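Local coordinates for insecticidal crystal protein Cry7Cal (Bacillus thuringiensis, PDB 5ZI1), which acts as an insecticidal toxin against the locust Locusta migratoria manilensis, probably by binding receptors on gut cells and forming pores in their membrane, at residues A[23-28]-A[247-252]; A[87-92]-A[121-126]; A[438-441]-A[446-449]; A[533-538]-A[544-549]. All coordinates share one frame; numbering follows the deposited sequence.

Contact 1: A[23-28]-A[247-252]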
loop_
_atom_site.group_PDB
_atom_site.type_symbol
_atom_site.label_atom_id
_atom_site.label_comp_id
_atom_site.label_asym_id
_atom_site.label_seq_id
_atom_site.Cartn_x
_atom_site.Cartn_y
_atom_site.Cartn_z
ATOM N N THR A 23 -0.629 -4.383 12.172
ATOM C CA THR A 23 -1.406 -5.140 13.146
ATOM C C THR A 23 -2.615 -5.816 12.509
ATOM O O THR A 23 -2.857 -7.005 12.735
ATOM C CB THR A 23 -1.826 -4.218 14.279
ATOM O OG1 THR A 23 -0.681 -3.486 14.712
ATOM C CG2 THR A 23 -2.412 -5.008 15.430
ATOM N N PHE A 24 -3.388 -5.081 11.713
ATOM C CA PHE A 24 -4.572 -5.686 11.116
ATOM C C PHE A 24 -4.205 -6.691 10.035
ATOM O O PHE A 24 -4.882 -7.711 9.883
ATOM C CB PHE A 24 -5.495 -4.605 10.563
ATOM C CG PHE A 24 -6.323 -3.951 11.616
ATOM C CD1 PHE A 24 -7.427 -4.607 12.140
ATOM C CD2 PHE A 24 -5.996 -2.691 12.100
ATOM C CE1 PHE A 24 -8.196 -4.019 13.126
ATOM C CE2 PHE A 24 -6.760 -2.093 13.087
ATOM C CZ PHE A 24 -7.868 -2.758 13.597
ATOM N N MET A 25 -3.139 -6.429 9.276
ATOM C CA MET A 25 -2.678 -7.425 8.311
ATOM C C MET A 25 -2.197 -8.690 9.017
ATOM O O MET A 25 -2.415 -9.808 8.528
ATOM C CB MET A 25 -1.556 -6.855 7.437
ATOM C CG MET A 25 -1.923 -5.635 6.633
ATOM S SD MET A 25 -0.717 -5.283 5.327
ATOM C CE MET A 25 -0.763 -6.774 4.353
ATOM N N GLY A 26 -1.528 -8.534 10.162
ATOM C CA GLY A 26 -1.015 -9.697 10.856
ATOM C C GLY A 26 -2.120 -10.575 11.394
ATOM O O GLY A 26 -1.966 -11.793 11.478
ATOM N N PHE A 27 -3.246 -9.978 11.758
ATOM C CA PHE A 27 -4.379 -10.702 12.306
ATOM C C PHE A 27 -5.464 -10.958 11.253
ATOM O O PHE A 27 -6.592 -11.317 11.604
ATOM C CB PHE A 27 -4.933 -9.921 13.508
ATOM C CG PHE A 27 -5.917 -10.693 14.362
ATOM C CD1 PHE A 27 -5.477 -11.490 15.408
ATOM C CD2 PHE A 27 -7.295 -10.591 14.146
ATOM C CE1 PHE A 27 -6.389 -12.182 16.201
ATOM C CE2 PHE A 27 -8.203 -11.283 14.926
ATOM C CZ PHE A 27 -7.753 -12.079 15.957
ATOM N N ALA A 28 -5.154 -10.794 9.970
ATOM C CA ALA A 28 -6.186 -10.903 8.949
ATOM C C ALA A 28 -6.708 -12.332 8.903
ATOM O O ALA A 28 -5.927 -13.282 8.757
ATOM C CB ALA A 28 -5.643 -10.485 7.587
ATOM N N THR A 247 -1.886 -11.451 3.130
ATOM C CA THR A 247 -2.060 -10.454 2.088
ATOM C C THR A 247 -0.803 -9.616 1.896
ATOM O O THR A 247 0.079 -9.545 2.768
ATOM C CB THR A 247 -3.231 -9.562 2.430
ATOM O OG1 THR A 247 -2.939 -8.909 3.670
ATOM C CG2 THR A 247 -4.475 -10.417 2.621
ATOM N N GLU A 248 -0.727 -8.977 0.723
ATOM C CA GLU A 248 0.413 -8.142 0.364
ATOM C C GLU A 248 -0.077 -6.834 -0.242
ATOM O O GLU A 248 -1.057 -6.823 -0.989
ATOM C CB GLU A 248 1.338 -8.842 -0.642
ATOM C CG GLU A 248 1.581 -10.320 -0.383
ATOM C CD GLU A 248 2.697 -10.881 -1.279
ATOM O OE1 GLU A 248 2.672 -10.604 -2.510
ATOM O OE2 GLU A 248 3.608 -11.575 -0.747
ATOM N N LEU A 249 0.631 -5.742 0.075
ATOM C CA LEU A 249 0.433 -4.429 -0.534
ATOM C C LEU A 249 1.521 -4.215 -1.582
ATOM O O LEU A 249 2.676 -3.958 -1.233
ATOM C CB LEU A 249 0.519 -3.327 0.518
ATOM C CG LEU A 249 -0.368 -3.422 1.742
ATOM C CD1 LEU A 249 0.126 -2.460 2.821
ATOM C CD2 LEU A 249 -1.829 -3.130 1.354
ATOM N N THR A 250 1.161 -4.273 -2.853
ATOM C CA THR A 250 2.142 -4.193 -3.925
ATOM C C THR A 250 2.369 -2.782 -4.443
ATOM O O THR A 250 3.113 -2.613 -5.411
ATOM C CB THR A 250 1.698 -5.071 -5.089
ATOM O OG1 THR A 250 0.433 -4.600 -5.561
ATOM C CG2 THR A 250 1.572 -6.521 -4.652
ATOM N N ARG A 251 1.712 -1.781 -3.873
ATOM C CA ARG A 251 1.807 -0.433 -4.411
ATOM C C ARG A 251 3.178 0.173 -4.106
ATOM O O ARG A 251 3.772 -0.087 -3.058
ATOM C CB ARG A 251 0.694 0.450 -3.844
ATOM C CG ARG A 251 0.933 1.058 -2.469
ATOM C CD ARG A 251 1.008 0.013 -1.385
ATOM N NE ARG A 251 1.223 0.556 -0.038
ATOM C CZ ARG A 251 2.398 0.957 0.455
ATOM N NH1 ARG A 251 3.503 0.921 -0.289
ATOM N NH2 ARG A 251 2.457 1.411 1.699
ATOM N N GLN A 252 3.676 0.983 -5.032
ATOM C CA GLN A 252 4.959 1.662 -4.890
ATOM C C GLN A 252 4.725 3.138 -4.592
ATOM O O GLN A 252 3.979 3.806 -5.313
ATOM C CB GLN A 252 5.783 1.501 -6.173
ATOM C CG GLN A 252 7.156 2.213 -6.196
ATOM C CD GLN A 252 7.908 1.915 -7.492
ATOM O OE1 GLN A 252 8.876 1.154 -7.499
ATOM N NE2 GLN A 252 7.441 2.488 -8.596
HETATM O O HOH W 1 -2.549 -10.519 5.529
#
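Met-25 reaches out from the last turn of helix 13-26 and lays its thioether end against Thr-247 and Leu-249 of the loop segment 247-252. Its CB already points toward that segment, but neither CB nor CG makes the contact. With CG anti to the carbonyl carbon (chi1 -60°) and the next bond extended, SD is carried out to Leu-249, which it meets at CD1, 3.9 Å away, with CG of the same leucine only slightly farther. The chain then bends at chi3 (59°), and the turn swings the methyl over to Thr-247. There Met-25 CE sits 3.1 Å from Thr-247 OG1 and 3.3 Å from Thr-247 O, so a methyl made slightly positive by the neighbouring sulfur probably rests against two oxygens in a close fit.

Here the N-terminal helical domain of a three-domain Cry toxin meets the chain that runs on into the middle domain. Phe-27 is where helical geometry is lost, and Ala-28 pairs by backbone hydrogen bonding with Thr-245, just ahead of the contact. Ile-235 of helix 232-235 touches both Ala-28 and Thr-247.

A water ties the two backbones together alongside the methionine. It donates to Met-25 O at 3.1 Å, one of the carbonyls at the helix end, and accepts from Thr-247 N at 2.7 Å. The Thr-247 hydroxyl appears to donate to it as well, though at 2.5 Å from OG1 to the water that bond is implausibly short. Farther along, Glu-248 points its CB away from the helix, and its carboxylate forms a salt bridge with Lys-475.

Contact 2: A[87-92]-A[121-126]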
loop_
_atom_site.group_PDB
_atom_site.type_symbol
_atom_site.label_atom_id
_atom_site.label_comp_id
_atom_site.label_asym_id
_atom_site.label_seq_id
_atom_site.Cartn_x
_atom_site.Cartn_y
_atom_site.Cartn_z
ATOM N N ARG A 87 -14.081 5.154 21.998
ATOM C CA ARG A 87 -13.046 4.498 22.795
ATOM C C ARG A 87 -13.650 3.817 24.016
ATOM O O ARG A 87 -13.388 2.636 24.279
ATOM C CB ARG A 87 -11.964 5.481 23.236
ATOM C CG ARG A 87 -11.078 4.837 24.278
ATOM C CD ARG A 87 -10.000 5.748 24.810
ATOM N NE ARG A 87 -10.529 6.887 25.544
ATOM C CZ ARG A 87 -11.056 6.816 26.759
ATOM N NH1 ARG A 87 -11.496 7.923 27.342
ATOM N NH2 ARG A 87 -11.155 5.644 27.380
ATOM N N ASN A 88 -14.474 4.545 24.774
ATOM C CA ASN A 88 -15.060 3.942 25.966
ATOM C C ASN A 88 -16.008 2.794 25.620
ATOM O O ASN A 88 -16.166 1.868 26.424
ATOM C CB ASN A 88 -15.764 5.009 26.813
ATOM C CG ASN A 88 -14.768 5.816 27.660
ATOM O OD1 ASN A 88 -14.240 5.319 28.670
ATOM N ND2 ASN A 88 -14.480 7.047 27.232
ATOM N N ALA A 89 -16.631 2.814 24.436
ATOM C CA ALA A 89 -17.553 1.724 24.144
ATOM C C ALA A 89 -16.782 0.481 23.735
ATOM O O ALA A 89 -17.110 -0.630 24.168
ATOM C CB ALA A 89 -18.574 2.133 23.071
ATOM N N LEU A 90 -15.739 0.649 22.928
ATOM C CA LEU A 90 -14.868 -0.486 22.638
ATOM C C LEU A 90 -14.244 -1.046 23.911
ATOM O O LEU A 90 -14.210 -2.267 24.105
ATOM C CB LEU A 90 -13.789 -0.082 21.645
ATOM C CG LEU A 90 -14.330 0.150 20.238
ATOM C CD1 LEU A 90 -13.279 0.850 19.389
ATOM C CD2 LEU A 90 -14.741 -1.179 19.612
ATOM N N GLU A 91 -13.743 -0.176 24.794
ATOM C CA GLU A 91 -13.209 -0.658 26.065
ATOM C C GLU A 91 -14.236 -1.522 26.776
ATOM O O GLU A 91 -13.944 -2.653 27.178
ATOM C CB GLU A 91 -12.797 0.504 26.971
ATOM C CG GLU A 91 -11.573 1.274 26.530
ATOM C CD GLU A 91 -11.299 2.526 27.394
ATOM O OE1 GLU A 91 -11.977 2.713 28.440
ATOM O OE2 GLU A 91 -10.408 3.325 27.016
ATOM N N GLY A 92 -15.458 -1.006 26.914
ATOM C CA GLY A 92 -16.519 -1.767 27.553
ATOM C C GLY A 92 -16.876 -3.038 26.810
ATOM O O GLY A 92 -17.263 -4.033 27.430
ATOM N N GLU A 121 -21.962 -1.053 18.250
ATOM C CA GLU A 121 -22.109 -0.989 16.802
ATOM C C GLU A 121 -23.059 0.131 16.397
ATOM O O GLU A 121 -22.860 0.766 15.354
ATOM C CB GLU A 121 -22.579 -2.353 16.277
ATOM C CG GLU A 121 -22.368 -2.550 14.777
ATOM C CD GLU A 121 -23.456 -1.888 13.922
ATOM O OE1 GLU A 121 -24.619 -1.832 14.390
ATOM O OE2 GLU A 121 -23.145 -1.424 12.792
ATOM N N ASN A 122 -24.083 0.400 17.219
ATOM C CA ASN A 122 -24.935 1.552 16.976
ATOM C C ASN A 122 -24.163 2.859 17.128
ATOM O O ASN A 122 -24.408 3.805 16.372
ATOM C CB ASN A 122 -26.154 1.512 17.905
ATOM C CG ASN A 122 -27.254 0.526 17.418
ATOM O OD1 ASN A 122 -27.290 0.131 16.250
ATOM N ND2 ASN A 122 -28.142 0.143 18.322
ATOM N N LEU A 123 -23.202 2.932 18.064
ATOM C CA LEU A 123 -22.406 4.151 18.169
ATOM C C LEU A 123 -21.680 4.438 16.864
ATOM O O LEU A 123 -21.633 5.586 16.411
ATOM C CB LEU A 123 -21.408 4.072 19.329
ATOM C CG LEU A 123 -20.729 5.422 19.664
ATOM C CD1 LEU A 123 -21.786 6.515 19.771
ATOM C CD2 LEU A 123 -19.928 5.376 20.955
ATOM N N PHE A 124 -21.126 3.409 16.228
ATOM C CA PHE A 124 -20.485 3.633 14.936
ATOM C C PHE A 124 -21.484 4.184 13.922
ATOM O O PHE A 124 -21.208 5.181 13.247
ATOM C CB PHE A 124 -19.829 2.336 14.437
ATOM C CG PHE A 124 -18.453 2.072 15.035
ATOM C CD1 PHE A 124 -17.323 2.684 14.519
ATOM C CD2 PHE A 124 -18.302 1.212 16.111
ATOM C CE1 PHE A 124 -16.061 2.441 15.063
ATOM C CE2 PHE A 124 -17.055 0.952 16.658
ATOM C CZ PHE A 124 -15.930 1.572 16.138
ATOM N N LYS A 125 -22.669 3.569 13.820
ATOM C CA LYS A 125 -23.693 4.110 12.927
ATOM C C LYS A 125 -23.966 5.568 13.241
ATOM O O LYS A 125 -23.932 6.423 12.348
ATOM C CB LYS A 125 -24.975 3.307 13.026
ATOM C CG LYS A 125 -24.882 1.942 12.446
ATOM C CD LYS A 125 -26.156 1.170 12.771
ATOM C CE LYS A 125 -26.102 -0.225 12.181
ATOM N NZ LYS A 125 -26.860 -1.151 13.061
ATOM N N PHE A 126 -24.195 5.879 14.514
ATOM C CA PHE A 126 -24.428 7.268 14.905
ATOM C C PHE A 126 -23.198 8.143 14.664
ATOM O O PHE A 126 -23.331 9.303 14.254
ATOM C CB PHE A 126 -24.850 7.332 16.375
ATOM C CG PHE A 126 -25.073 8.728 16.885
ATOM C CD1 PHE A 126 -24.035 9.442 17.477
ATOM C CD2 PHE A 126 -26.305 9.336 16.766
ATOM C CE1 PHE A 126 -24.239 10.731 17.942
ATOM C CE2 PHE A 126 -26.514 10.624 17.237
ATOM C CZ PHE A 126 -25.484 11.314 17.823
#
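Leu-90 and Phe-124 meet edge-on where helix 73-101 packs against helix 107-127 in the alpha-helical bundle of the N-terminal domain, the part of Cry toxins thought to insert into membranes. The leucine brings CD1 to the edge of the aromatic ring, near its plane, 4.3 Å from Phe-124 CZ. Neither residue aims its CB straight across; it is the ends of the two side chains that close the gap. Leu-150 of helix 141-165 touches both, and on that same helix the ring of His-151 lies nearly parallel to that of Phe-124, so a third helix covers the pair.

The second point of contact is head-on. Ala-89 and Leu-123 both point toward the opposite helix. Leu-123 has CG anti to the backbone N (chi1 -169°), and its CD2 branch comes within 4.1 Å of Ala-89 CB. Ala-89 CA and Leu-123 CA are the nearest pair of the two segments, 8.1 Å apart.

No charged pair crosses between the two segments. In helix 107-127 Lys-125 NZ reaches Glu-121 OE1 at 2.7 Å, using the oxygen's syn lone pair, while Glu-121 OE2 is hydrogen-bonded to His-151 NE2.

Contact 3: A[438-441]-A[446-449]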
loop_
_atom_site.group_PDB
_atom_site.type_symbol
_atom_site.label_atom_id
_atom_site.label_comp_id
_atom_site.label_asym_id
_atom_site.label_seq_id
_atom_site.Cartn_x
_atom_site.Cartn_y
_atom_site.Cartn_z
ATOM N N ILE A 438 13.340 13.934 -11.351
ATOM C CA ILE A 438 12.497 15.082 -11.625
ATOM C C ILE A 438 12.792 15.567 -13.033
ATOM O O ILE A 438 13.952 15.838 -13.374
ATOM C CB ILE A 438 12.750 16.194 -10.598
ATOM C CG1 ILE A 438 12.164 15.815 -9.245
ATOM C CG2 ILE A 438 12.153 17.495 -11.068
ATOM C CD1 ILE A 438 10.624 15.624 -9.276
ATOM N N PHE A 439 11.742 15.682 -13.849
ATOM C CA PHE A 439 11.851 16.292 -15.167
ATOM C C PHE A 439 12.265 17.753 -15.021
ATOM O O PHE A 439 11.508 18.575 -14.498
ATOM C CB PHE A 439 10.508 16.192 -15.895
ATOM C CG PHE A 439 10.604 16.405 -17.375
ATOM C CD1 PHE A 439 11.067 17.607 -17.892
ATOM C CD2 PHE A 439 10.218 15.399 -18.257
ATOM C CE1 PHE A 439 11.173 17.807 -19.265
ATOM C CE2 PHE A 439 10.298 15.589 -19.636
ATOM C CZ PHE A 439 10.778 16.797 -20.140
ATOM N N LYS A 440 13.448 18.090 -15.506
ATOM C CA LYS A 440 13.995 19.419 -15.294
ATOM C C LYS A 440 13.686 20.313 -16.490
ATOM O O LYS A 440 13.694 19.865 -17.643
ATOM C CB LYS A 440 15.506 19.344 -15.038
ATOM C CG LYS A 440 15.940 19.883 -13.670
ATOM C CD LYS A 440 17.267 19.300 -13.150
ATOM C CE LYS A 440 18.347 19.325 -14.202
ATOM N NZ LYS A 440 18.302 18.080 -15.037
ATOM N N GLU A 441 13.383 21.576 -16.201
ATOM C CA GLU A 441 13.151 22.578 -17.233
ATOM C C GLU A 441 14.432 23.281 -17.648
ATOM O O GLU A 441 14.535 23.733 -18.794
ATOM C CB GLU A 441 12.146 23.625 -16.741
ATOM C CG GLU A 441 11.749 24.683 -17.767
ATOM C CD GLU A 441 10.575 25.554 -17.281
ATOM O OE1 GLU A 441 9.766 26.027 -18.117
ATOM O OE2 GLU A 441 10.451 25.771 -16.048
ATOM N N THR A 446 21.145 15.492 -11.917
ATOM C CA THR A 446 19.938 14.717 -11.650
ATOM C C THR A 446 19.356 15.081 -10.288
ATOM O O THR A 446 20.064 15.052 -9.275
ATOM C CB THR A 446 20.247 13.214 -11.679
ATOM O OG1 THR A 446 20.757 12.824 -12.963
ATOM C CG2 THR A 446 19.013 12.403 -11.346
ATOM N N ILE A 447 18.062 15.395 -10.259
ATOM C CA ILE A 447 17.299 15.382 -9.011
ATOM C C ILE A 447 16.614 14.024 -8.896
ATOM O O ILE A 447 15.562 13.812 -9.518
ATOM C CB ILE A 447 16.263 16.512 -8.963
ATOM C CG1 ILE A 447 16.932 17.876 -9.140
ATOM C CG2 ILE A 447 15.521 16.491 -7.647
ATOM C CD1 ILE A 447 15.929 19.001 -9.154
ATOM N N PRO A 448 17.157 13.082 -8.128
ATOM C CA PRO A 448 16.578 11.736 -8.079
ATOM C C PRO A 448 15.380 11.662 -7.148
ATOM O O PRO A 448 15.188 12.493 -6.259
ATOM C CB PRO A 448 17.731 10.882 -7.542
ATOM C CG PRO A 448 18.816 11.889 -7.101
ATOM C CD PRO A 448 18.230 13.239 -7.143
ATOM N N VAL A 449 14.547 10.655 -7.370
ATOM C CA VAL A 449 13.424 10.400 -6.477
ATOM C C VAL A 449 13.404 8.912 -6.170
ATOM O O VAL A 449 13.500 8.085 -7.084
ATOM C CB VAL A 449 12.079 10.852 -7.074
ATOM C CG1 VAL A 449 11.033 10.926 -5.987
ATOM C CG2 VAL A 449 12.209 12.176 -7.764
HETATM O O HOH W 2 16.617 15.365 -12.729
#
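Ile-438 and Ile-447 face each other where two antiparallel neighbours, strands 430-437 and 448-454, begin to part. This end of the three-stranded sheet belongs to the middle, beta-prism domain. One direct bond still joins the backbones: Ile-438 N donates to Ile-447 O at 2.9 Å. The return bond is not made. Ile-438 O and Ile-447 N lie 5.2 Å apart, and a water fills the place between them, donating to Ile-438 O at 2.8 Å and accepting from Ile-447 N at 2.9 Å.

Beside this backbone pair the aliphatic side chains pack against one another. Ile-438 holds CG1 next to its backbone N (chi1 -72°), which sets that carbon against two methyls of the other segment: CG2 of Ile-447 at 3.8 Å and CG2 of Val-449 at 3.9 Å. Lys-440 adds its own methylenes, with CD resting 4.2 Å from Ile-447 CD1 while its ammonium bonds weakly to Gly-445 O. Trp-271 touches both isoleucines, and Ile-282 of helix 279-286 packs on Ile-438.

Because a water serves both Ile-438 O and Ile-447 N, the strands part here without leaving either atom without a partner, while the branched side chains keep the segments packed together.

Contact 4: A[533-538]-A[544-549]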
loop_
_atom_site.group_PDB
_atom_site.type_symbol
_atom_site.label_atom_id
_atom_site.label_comp_id
_atom_site.label_asym_id
_atom_site.label_seq_id
_atom_site.Cartn_x
_atom_site.Cartn_y
_atom_site.Cartn_z
ATOM N N ASP A 533 -19.667 -12.313 -19.807
ATOM C CA ASP A 533 -19.543 -13.695 -19.372
ATOM C C ASP A 533 -18.342 -14.354 -20.040
ATOM O O ASP A 533 -17.935 -13.978 -21.144
ATOM C CB ASP A 533 -20.821 -14.487 -19.717
ATOM C CG ASP A 533 -22.114 -13.724 -19.378
ATOM O OD1 ASP A 533 -22.121 -12.903 -18.425
ATOM O OD2 ASP A 533 -23.141 -13.960 -20.054
ATOM N N GLY A 534 -17.799 -15.370 -19.385
ATOM C CA GLY A 534 -16.773 -16.168 -20.027
ATOM C C GLY A 534 -16.315 -17.316 -19.163
ATOM O O GLY A 534 -16.964 -17.667 -18.173
ATOM N N VAL A 535 -15.163 -17.883 -19.539
ATOM C CA VAL A 535 -14.633 -19.095 -18.927
ATOM C C VAL A 535 -13.164 -18.874 -18.588
ATOM O O VAL A 535 -12.391 -18.400 -19.428
ATOM C CB VAL A 535 -14.812 -20.316 -19.854
ATOM C CG1 VAL A 535 -14.111 -21.525 -19.288
ATOM C CG2 VAL A 535 -16.289 -20.616 -20.043
ATOM N N MET A 536 -12.784 -19.221 -17.362
ATOM C CA MET A 536 -11.434 -19.047 -16.850
ATOM C C MET A 536 -10.836 -20.411 -16.515
ATOM O O MET A 536 -11.554 -21.394 -16.319
ATOM C CB MET A 536 -11.450 -18.131 -15.607
ATOM C CG MET A 536 -10.106 -17.511 -15.224
ATOM S SD MET A 536 -10.206 -16.429 -13.761
ATOM C CE MET A 536 -11.220 -15.087 -14.410
ATOM N N SER A 537 -9.507 -20.467 -16.434
ATOM C CA SER A 537 -8.818 -21.712 -16.134
ATOM C C SER A 537 -7.479 -21.412 -15.470
ATOM O O SER A 537 -6.864 -20.368 -15.718
ATOM C CB SER A 537 -8.591 -22.546 -17.396
ATOM O OG SER A 537 -7.806 -23.688 -17.108
ATOM N N PHE A 538 -7.020 -22.348 -14.635
ATOM C CA PHE A 538 -5.793 -22.144 -13.884
ATOM C C PHE A 538 -5.016 -23.454 -13.809
ATOM O O PHE A 538 -5.604 -24.539 -13.765
ATOM C CB PHE A 538 -6.089 -21.596 -12.480
ATOM C CG PHE A 538 -4.904 -20.956 -11.822
ATOM C CD1 PHE A 538 -4.605 -19.620 -12.048
ATOM C CD2 PHE A 538 -4.079 -21.688 -10.986
ATOM C CE1 PHE A 538 -3.508 -19.026 -11.451
ATOM C CE2 PHE A 538 -2.983 -21.101 -10.386
ATOM C CZ PHE A 538 -2.698 -19.771 -10.618
ATOM N N ASP A 544 -12.325 -26.022 -16.181
ATOM C CA ASP A 544 -12.447 -24.584 -16.340
ATOM C C ASP A 544 -13.759 -24.112 -15.728
ATOM O O ASP A 544 -14.723 -24.870 -15.631
ATOM C CB ASP A 544 -12.381 -24.203 -17.821
ATOM C CG ASP A 544 -11.152 -24.788 -18.536
ATOM O OD1 ASP A 544 -10.225 -25.297 -17.857
ATOM O OD2 ASP A 544 -11.118 -24.730 -19.791
ATOM N N GLU A 545 -13.803 -22.847 -15.317
ATOM C CA GLU A 545 -14.954 -22.347 -14.572
ATOM C C GLU A 545 -15.601 -21.180 -15.306
ATOM O O GLU A 545 -14.945 -20.168 -15.582
ATOM C CB GLU A 545 -14.552 -21.949 -13.151
ATOM C CG GLU A 545 -15.747 -21.794 -12.186
ATOM C CD GLU A 545 -16.465 -23.117 -11.871
ATOM O OE1 GLU A 545 -17.622 -23.051 -11.396
ATOM O OE2 GLU A 545 -15.888 -24.219 -12.093
ATOM N N TYR A 546 -16.886 -21.325 -15.620
ATOM C CA TYR A 546 -17.660 -20.236 -16.205
ATOM C C TYR A 546 -17.885 -19.125 -15.181
ATOM O O TYR A 546 -18.206 -19.398 -14.021
ATOM C CB TYR A 546 -18.996 -20.791 -16.700
ATOM C CG TYR A 546 -20.017 -19.803 -17.225
ATOM C CD1 TYR A 546 -19.970 -19.361 -18.539
ATOM C CD2 TYR A 546 -21.075 -19.371 -16.426
ATOM C CE1 TYR A 546 -20.924 -18.473 -19.040
ATOM C CE2 TYR A 546 -22.046 -18.492 -16.922
ATOM C CZ TYR A 546 -21.962 -18.047 -18.233
ATOM O OH TYR A 546 -22.904 -17.176 -18.749
ATOM N N PHE A 547 -17.708 -17.864 -15.605
ATOM C CA PHE A 547 -18.016 -16.704 -14.768
ATOM C C PHE A 547 -18.995 -15.760 -15.454
ATOM O O PHE A 547 -19.013 -15.641 -16.682
ATOM C CB PHE A 547 -16.765 -15.886 -14.402
ATOM C CG PHE A 547 -16.051 -15.309 -15.589
ATOM C CD1 PHE A 547 -16.376 -14.056 -16.079
ATOM C CD2 PHE A 547 -15.071 -16.036 -16.234
ATOM C CE1 PHE A 547 -15.735 -13.548 -17.202
ATOM C CE2 PHE A 547 -14.419 -15.533 -17.345
ATOM C CZ PHE A 547 -14.744 -14.289 -17.827
ATOM N N THR A 548 -19.751 -15.028 -14.642
ATOM C CA THR A 548 -20.711 -14.045 -15.134
ATOM C C THR A 548 -20.210 -12.623 -14.905
ATOM O O THR A 548 -19.239 -12.375 -14.180
ATOM C CB THR A 548 -22.069 -14.212 -14.458
ATOM O OG1 THR A 548 -21.892 -14.060 -13.042
ATOM C CG2 THR A 548 -22.686 -15.595 -14.780
ATOM N N ALA A 549 -20.913 -11.683 -15.535
ATOM C CA ALA A 549 -20.570 -10.275 -15.443
ATOM C C ALA A 549 -20.786 -9.759 -14.032
ATOM O O ALA A 549 -21.660 -10.224 -13.301
ATOM C CB ALA A 549 -21.404 -9.456 -16.421
HETATM O O HOH W 3 -23.771 -11.778 -16.964
#
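Gly-534 and Phe-547, then Met-536 and Glu-545, form the two hydrogen-bonded pairs of an antiparallel hairpin. Each pair is closed in both directions. Phe-547 N to Gly-534 O is the shorter bond of the first at 2.7 Å, while Gly-534 N reaches Phe-547 O at 3.0 Å. In the second pair Glu-545 N meets Met-536 O at 2.9 Å and Met-536 N meets Glu-545 O at 3.0 Å. Between them Val-535 and Tyr-546 make a non-hydrogen-bonded pair, and CA-H...O contacts such as Tyr-546 CA to Gly-534 O (3.3 Å) fill in.

The aromatic contacts fall on both faces. In Phe-547 a chi1 of 61° sets CG between its own backbone N and carbonyl carbon, and the ring lies over Gly-534 of the other strand: Gly-534 CA stands 3.8 Å from the ring centroid in a CH-pi contact, and Gly-534 O sits over the ring toward its rim. Met-536 CB touches Phe-547 CD2 at 4.2 Å. On the other face Val-535 CG2 meets the edge of the Tyr-546 ring.

Polar side chains finish the ends. Ser-537 OG lies 3.0 Å from Asp-544 OD1. Asp-533 OD1 takes a weak bond from Ala-549 N.

Strand 534-538 also pairs with 575-580, and 545-547 is the outermost strand on this side, within the chain, of a sheet in the beta-sandwich (jelly-roll) C-terminal domain of Cry toxins.

Overall arrangement
The four contacts sample all three domains of the toxin core. Contact 2 lies within the N-terminal helical bundle, contact 3 in the middle beta-prism domain and contact 4 in the C-terminal beta sandwich. Contact 1 joins the first of these to the chain entering the second, and it lies nearest the chain's centre, about 8 Å away. Along the sequence contact 2 is nested inside the largely helical loop that contact 1 closes; contact 3 follows where a strand pair parts, and contact 4 is a hairpin. The centres of contacts 2, 3 and 4 are 42 to 49 Å apart, whereas contact 1 is 25 to 32 Å from each, placing it centrally, where the helical domain meets the start of the middle one.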